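Side-chain contacts in virulent strain associated lipoprotein (Borreliella spielmanii A14S, PDB 6FZZ), which belongs to the pFam54 family of Borrelia outer surface lipoproteins and may bind glutathione, as does the homologous BBE31 of Borrelia burgdorferi: residues A[69-72]-A[73-76]; A[200-203]-A[204-208]. All blocks are in the same frame, centred on the assembly; numbering follows the deposited sequence.

Contact 1: residues A[69-72]-A[73-76]; sequences NSER and SKAY
The flat carboxamide of Asn-69 meets the end of the Lys-74 chain at one of its faces: CE lies over that face, off-centre toward the OD1 and CB side, with OD1 of Asn-69 and CE of Lys-74 3.9 Å apart, while OD1 itself accepts a hydrogen bond from Arg-77. Two other flat groups lead out of this turn: the guanidinium of Arg-72 makes a cation-pi contact with Trp-58 and salt bridges to Glu-60 and Glu-64, and the ring of Tyr-76 packs on helix 105-126, its hydroxyl bonded to Asn-110. The turn is a worked example of the serine N-cap, here at the start of helix 71-83. Ser-70 holds the capping position, where a chi1 of 65° turns OG between its backbone N and carbonyl carbon and brings it to the amide of the first turn. Ser-73 N donates to Ser-70 OG at 3.1 Å, moderately bent at 152°. Both hydroxyls tie the cap to the loop before the helix, Ser-70 OG bonding Glu-64 and the buried Ser-73 OG bonding Thr-65 O and Trp-58 NE1. Helical bonding takes over at once, Lys-74 N reaching Ser-70 O at 3.0 Å in a nearly straight bond. The extended chain of Lys-74 runs back past the cap, its CG only 3.2 Å from Ser-70 O. Its ammonium bonds a tetraethylene glycol, probably from the crystallisation liquor, and faces the bent Glu-71 chain in what is only a long salt bridge, 3.9 Å from Lys-74 NZ to Glu-71 OE2. On the next rung, the CB of Ala-75 rests 3.6 Å from both Glu-71 O and Arg-72 O.

Contact 2: residues A[200-203]-A[204-208]; sequences ESEK and LKSDI
Successive i to i+4 bonds carry the backbone from 200-203 into 204-208 as regular alpha helix. Leu-204 N donates to Glu-200 O at 3.0 Å and 172°, and Lys-205 N to Ser-201 O at 2.8 Å. Glu-202 O is gripped twice, by Ser-206 N and by Ser-206 OG, each at 2.9 Å; with chi1 at -60° the serine hydroxyl folds back onto the preceding turn, and the two donors reach the carbonyl oxygen from opposite faces of its plane. Side chains then pair along the rungs. Lys-203 bends at chi2 and chi4 to curl over Asp-207, and its NZ meets the syn lone pair of Asp-207 OD2 at 2.8 Å. This i to i+4 salt bridge spans one turn of helix 180-209, most of which is predicted to be coiled coil. The buried Leu-204 lies alongside Glu-200, CD1 4.1 Å from Glu-200 CG, whereas the carboxylate of Glu-200 turns to Lys-197. Where the helix faces helix 105-126, Glu-202 and Lys-205 form an i to i+3 pair: NZ of Lys-205 reaches OE1 of Glu-202 at 2.9 Å, on the syn side but 30° out of the carboxylate plane. Asn-118 OD1 and a bound tetraethylene glycol also accept from that ammonium, while the buried hydroxyl of Ser-201 bonds back to Gln-198 O and also pairs with Asn-118 ND2.

Contact 1 opens helix 71-83 and contact 2 lies near the end of helix 180-209, both in the all-helical C-terminal part of the lipoprotein that carries the Bbcrasp-1-type domain; their centres are about 24 Å apart. Neither is wholly core or surface, for each has two buried residues among those that touch, and both helices pack against helix 105-126. Place in the fold sets the chemistry. At a helix start, 69-72 and 73-76 depend on a side-chain cap and on charges shared with the preceding loop. Within an established helix, close to its C-terminal end, 200-203 and 204-208 have their backbone already bonded, and two close salt bridges join lysines to acidic residues.

Contact 1: residues A[69-72]-A[73-76]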
ATOM      1  N   ASN A  69      -5.512  17.862   8.116  1.00 24.72           N
ATOM      2  CA  ASN A  69      -6.541  17.655   7.142  1.00 26.42           C
ATOM      3  C   ASN A  69      -6.367  18.330   5.794  1.00 29.29           C
ATOM      4  O   ASN A  69      -7.339  18.755   5.153  1.00 31.15           O
ATOM      5  CB  ASN A  69      -7.904  17.908   7.763  1.00 29.90           C
ATOM      6  CG  ASN A  69      -8.327  16.754   8.667  1.00 32.96           C
ATOM      7  OD1 ASN A  69      -8.054  15.581   8.378  1.00 27.38           O
ATOM      8  ND2 ASN A  69      -9.010  17.070   9.743  1.00 29.56           N
ATOM      9  N   SER A  70      -5.150  18.350   5.273  1.00 26.04           N
ATOM     10  CA  SER A  70      -5.006  18.810   3.909  1.00 23.85           C
ATOM     11  C   SER A  70      -5.472  17.702   2.937  1.00 26.28           C
ATOM     12  O   SER A  70      -5.645  16.561   3.348  1.00 22.61           O
ATOM     13  CB  SER A  70      -3.555  19.168   3.666  1.00 25.19           C
ATOM     14  OG  SER A  70      -2.752  18.008   3.768  1.00 22.59           O
ATOM     15  N   GLU A  71      -5.615  18.021   1.644  1.00 26.24           N
ATOM     16  CA  GLU A  71      -5.998  17.024   0.667  1.00 29.46           C
ATOM     17  C   GLU A  71      -4.902  15.998   0.469  1.00 27.15           C
ATOM     18  O   GLU A  71      -5.184  14.819   0.361  1.00 22.31           O
ATOM     19  CB  GLU A  71      -6.387  17.676  -0.680  1.00 34.34           C
ATOM     20  CG  GLU A  71      -7.655  18.519  -0.542  1.00 39.87           C
ATOM     21  CD  GLU A  71      -8.824  17.753   0.097  1.00 49.84           C
ATOM     22  OE1 GLU A  71      -9.230  16.698  -0.471  1.00 54.82           O
ATOM     23  OE2 GLU A  71      -9.352  18.199   1.158  1.00 59.22           O
ATOM     24  N   ARG A  72      -3.649  16.421   0.414  1.00 21.25           N
ATOM     25  CA  ARG A  72      -2.605  15.435   0.217  1.00 22.95           C
ATOM     26  C   ARG A  72      -2.428  14.526   1.467  1.00 21.48           C
ATOM     27  O   ARG A  72      -2.072  13.353   1.338  1.00 21.20           O
ATOM     28  CB  ARG A  72      -1.283  16.109  -0.210  1.00 23.01           C
ATOM     29  CG  ARG A  72      -0.640  17.009   0.798  1.00 23.17           C
ATOM     30  CD  ARG A  72       0.661  17.572   0.268  1.00 24.25           C
ATOM     31  NE  ARG A  72       1.191  18.565   1.217  1.00 24.64           N
ATOM     32  CZ  ARG A  72       2.346  19.202   1.075  1.00 28.73           C
ATOM     33  NH1 ARG A  72       3.177  18.894   0.061  1.00 31.91           N
ATOM     34  NH2 ARG A  72       2.735  20.085   2.011  1.00 27.78           N
ATOM     35  N   SER A  73      -2.648  15.077   2.677  1.00 20.88           N
ATOM     36  CA  SER A  73      -2.593  14.286   3.870  1.00 18.01           C
ATOM     37  C   SER A  73      -3.712  13.233   3.897  1.00 21.04           C
ATOM     38  O   SER A  73      -3.468  12.082   4.266  1.00 16.50           O
ATOM     39  CB  SER A  73      -2.543  15.165   5.121  1.00 19.35           C
ATOM     40  OG  SER A  73      -1.253  15.719   5.253  1.00 17.81           O
ATOM     41  N   LYS A  74      -4.936  13.634   3.587  1.00 19.70           N
ATOM     42  CA  LYS A  74      -6.042  12.683   3.483  1.00 22.30           C
ATOM     43  C   LYS A  74      -5.739  11.548   2.503  1.00 19.50           C
ATOM     44  O   LYS A  74      -6.001  10.379   2.828  1.00 19.30           O
ATOM     45  CB  LYS A  74      -7.331  13.364   3.091  1.00 20.07           C
ATOM     46  CG  LYS A  74      -7.792  14.312   4.194  1.00 22.46           C
ATOM     47  CD  LYS A  74      -9.121  14.904   3.787  1.00 24.32           C
ATOM     48  CE  LYS A  74      -9.647  15.893   4.780  1.00 24.38           C
ATOM     49  NZ  LYS A  74     -10.923  16.359   4.170  1.00 26.50           N
ATOM     50  N   ALA A  75      -5.154  11.896   1.359  1.00 22.62           N
ATOM     51  CA  ALA A  75      -4.723  10.899   0.345  1.00 22.46           C
ATOM     52  C   ALA A  75      -3.706   9.911   0.929  1.00 20.93           C
ATOM     53  O   ALA A  75      -3.813   8.671   0.735  1.00 19.50           O
ATOM     54  CB  ALA A  75      -4.198  11.595  -0.914  1.00 21.19           C
ATOM     55  N   TYR A  76      -2.720  10.442   1.649  1.00 18.95           N
ATOM     56  CA  TYR A  76      -1.637   9.620   2.231  1.00 18.98           C
ATOM     57  C   TYR A  76      -2.316   8.674   3.244  1.00 19.45           C
ATOM     58  O   TYR A  76      -2.030   7.481   3.279  1.00 22.36           O
ATOM     59  CB  TYR A  76      -0.607  10.527   2.927  1.00 19.15           C
ATOM     60  CG  TYR A  76       0.632   9.866   3.433  1.00 20.38           C
ATOM     61  CD1 TYR A  76       0.590   8.912   4.469  1.00 20.49           C
ATOM     62  CD2 TYR A  76       1.898  10.243   2.915  1.00 19.55           C
ATOM     63  CE1 TYR A  76       1.759   8.316   4.928  1.00 21.81           C
ATOM     64  CE2 TYR A  76       3.050   9.617   3.345  1.00 20.88           C
ATOM     65  CZ  TYR A  76       2.969   8.679   4.366  1.00 21.46           C
ATOM     66  OH  TYR A  76       4.129   8.123   4.789  1.00 22.13           O
TER

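Contact 2: residues A[200-203]-A[204-208]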
ATOM      1  N   GLU A 200       9.985  -2.117  -7.539  1.00 21.63           N
ATOM      2  CA  GLU A 200       9.312  -3.042  -8.426  1.00 24.35           C
ATOM      3  C   GLU A 200       7.922  -2.519  -8.885  1.00 22.42           C
ATOM      4  O   GLU A 200       7.606  -2.554 -10.077  1.00 20.13           O
ATOM      5  CB  GLU A 200       9.239  -4.374  -7.729  1.00 29.38           C
ATOM      6  CG  GLU A 200       8.654  -5.493  -8.548  1.00 40.23           C
ATOM      7  CD  GLU A 200       8.719  -6.837  -7.820  1.00 46.72           C
ATOM      8  OE1 GLU A 200       9.570  -7.011  -6.887  1.00 43.17           O
ATOM      9  OE2 GLU A 200       7.923  -7.699  -8.253  1.00 53.77           O
ATOM     10  N   SER A 201       7.147  -1.940  -7.970  1.00 20.09           N
ATOM     11  CA  SER A 201       5.844  -1.389  -8.301  1.00 20.32           C
ATOM     12  C   SER A 201       5.911  -0.220  -9.249  1.00 22.46           C
ATOM     13  O   SER A 201       5.065  -0.068 -10.134  1.00 23.65           O
ATOM     14  CB  SER A 201       5.071  -1.048  -6.999  1.00 19.63           C
ATOM     15  OG  SER A 201       5.640   0.073  -6.356  1.00 17.43           O
ATOM     16  N   GLU A 202       6.950   0.618  -9.098  1.00 22.90           N
ATOM     17  CA  GLU A 202       7.207   1.731 -10.004  1.00 24.67           C
ATOM     18  C   GLU A 202       7.376   1.278 -11.456  1.00 21.44           C
ATOM     19  O   GLU A 202       6.780   1.852 -12.348  1.00 20.63           O
ATOM     20  CB  GLU A 202       8.452   2.522  -9.539  1.00 26.59           C
ATOM     21  CG  GLU A 202       8.885   3.625 -10.441  1.00 32.50           C
ATOM     22  CD  GLU A 202       7.859   4.726 -10.579  1.00 36.31           C
ATOM     23  OE1 GLU A 202       7.192   5.065  -9.601  1.00 35.74           O
ATOM     24  OE2 GLU A 202       7.683   5.229 -11.704  1.00 44.54           O
ATOM     25  N   LYS A 203       8.210   0.269 -11.674  1.00 21.26           N
ATOM     26  CA  LYS A 203       8.439  -0.295 -13.010  1.00 21.64           C
ATOM     27  C   LYS A 203       7.175  -0.998 -13.591  1.00 20.68           C
ATOM     28  O   LYS A 203       6.870  -0.858 -14.782  1.00 21.83           O
ATOM     29  CB  LYS A 203       9.601  -1.281 -12.900  1.00 24.81           C
ATOM     30  CG  LYS A 203      10.077  -1.949 -14.187  1.00 27.25           C
ATOM     31  CD  LYS A 203       9.601  -3.356 -14.326  1.00 28.54           C
ATOM     32  CE  LYS A 203      10.356  -4.136 -15.417  1.00 27.01           C
ATOM     33  NZ  LYS A 203      10.283  -3.447 -16.734  1.00 23.88           N
ATOM     34  N   LEU A 204       6.497  -1.797 -12.791  1.00 20.40           N
ATOM     35  CA  LEU A 204       5.239  -2.453 -13.224  1.00 20.64           C
ATOM     36  C   LEU A 204       4.211  -1.435 -13.602  1.00 19.23           C
ATOM     37  O   LEU A 204       3.544  -1.556 -14.639  1.00 19.26           O
ATOM     38  CB  LEU A 204       4.672  -3.351 -12.097  1.00 21.72           C
ATOM     39  CG  LEU A 204       5.569  -4.531 -11.731  1.00 24.54           C
ATOM     40  CD1 LEU A 204       5.066  -5.214 -10.501  1.00 25.58           C
ATOM     41  CD2 LEU A 204       5.735  -5.517 -12.891  1.00 30.25           C
ATOM     42  N   LYS A 205       4.032  -0.440 -12.728  1.00 18.69           N
ATOM     43  CA  LYS A 205       3.194   0.709 -13.100  1.00 20.67           C
ATOM     44  C   LYS A 205       3.617   1.341 -14.441  1.00 20.00           C
ATOM     45  O   LYS A 205       2.773   1.540 -15.377  1.00 20.47           O
ATOM     46  CB  LYS A 205       3.191   1.768 -11.990  1.00 20.09           C
ATOM     47  CG  LYS A 205       2.517   3.109 -12.344  1.00 20.55           C
ATOM     48  CD  LYS A 205       2.742   4.281 -11.381  1.00 21.30           C
ATOM     49  CE  LYS A 205       4.172   4.826 -11.437  1.00 25.18           C
ATOM     50  NZ  LYS A 205       4.478   5.815 -10.420  1.00 25.46           N
ATOM     51  N   SER A 206       4.900   1.721 -14.556  1.00 22.25           N
ATOM     52  CA  SER A 206       5.376   2.385 -15.794  1.00 21.72           C
ATOM     53  C   SER A 206       5.154   1.416 -17.002  1.00 20.81           C
ATOM     54  O   SER A 206       4.710   1.808 -18.071  1.00 20.04           O
ATOM     55  CB  SER A 206       6.879   2.764 -15.680  1.00 24.15           C
ATOM     56  OG  SER A 206       6.976   3.645 -14.559  1.00 26.91           O
ATOM     57  N   ASP A 207       5.357   0.146 -16.818  1.00 19.86           N
ATOM     58  CA  ASP A 207       5.118  -0.735 -17.944  1.00 21.67           C
ATOM     59  C   ASP A 207       3.617  -0.760 -18.335  1.00 22.85           C
ATOM     60  O   ASP A 207       3.291  -0.775 -19.517  1.00 22.73           O
ATOM     61  CB  ASP A 207       5.559  -2.127 -17.661  1.00 23.10           C
ATOM     62  CG  ASP A 207       7.085  -2.297 -17.655  1.00 24.43           C
ATOM     63  OD1 ASP A 207       7.849  -1.445 -18.158  1.00 25.08           O
ATOM     64  OD2 ASP A 207       7.501  -3.337 -17.146  1.00 24.21           O
ATOM     65  N   ILE A 208       2.720  -0.775 -17.344  1.00 21.10           N
ATOM     66  CA  ILE A 208       1.271  -0.717 -17.629  1.00 22.70           C
ATOM     67  C   ILE A 208       0.876   0.573 -18.277  1.00 22.90           C
ATOM     68  O   ILE A 208       0.149   0.549 -19.318  1.00 23.65           O
ATOM     69  CB  ILE A 208       0.422  -0.988 -16.393  1.00 21.42           C
ATOM     70  CG1 ILE A 208       0.623  -2.461 -16.020  1.00 19.63           C
ATOM     71  CG2 ILE A 208      -1.035  -0.624 -16.697  1.00 23.12           C
ATOM     72  CD1 ILE A 208       0.041  -2.848 -14.668  1.00 22.16           C
TER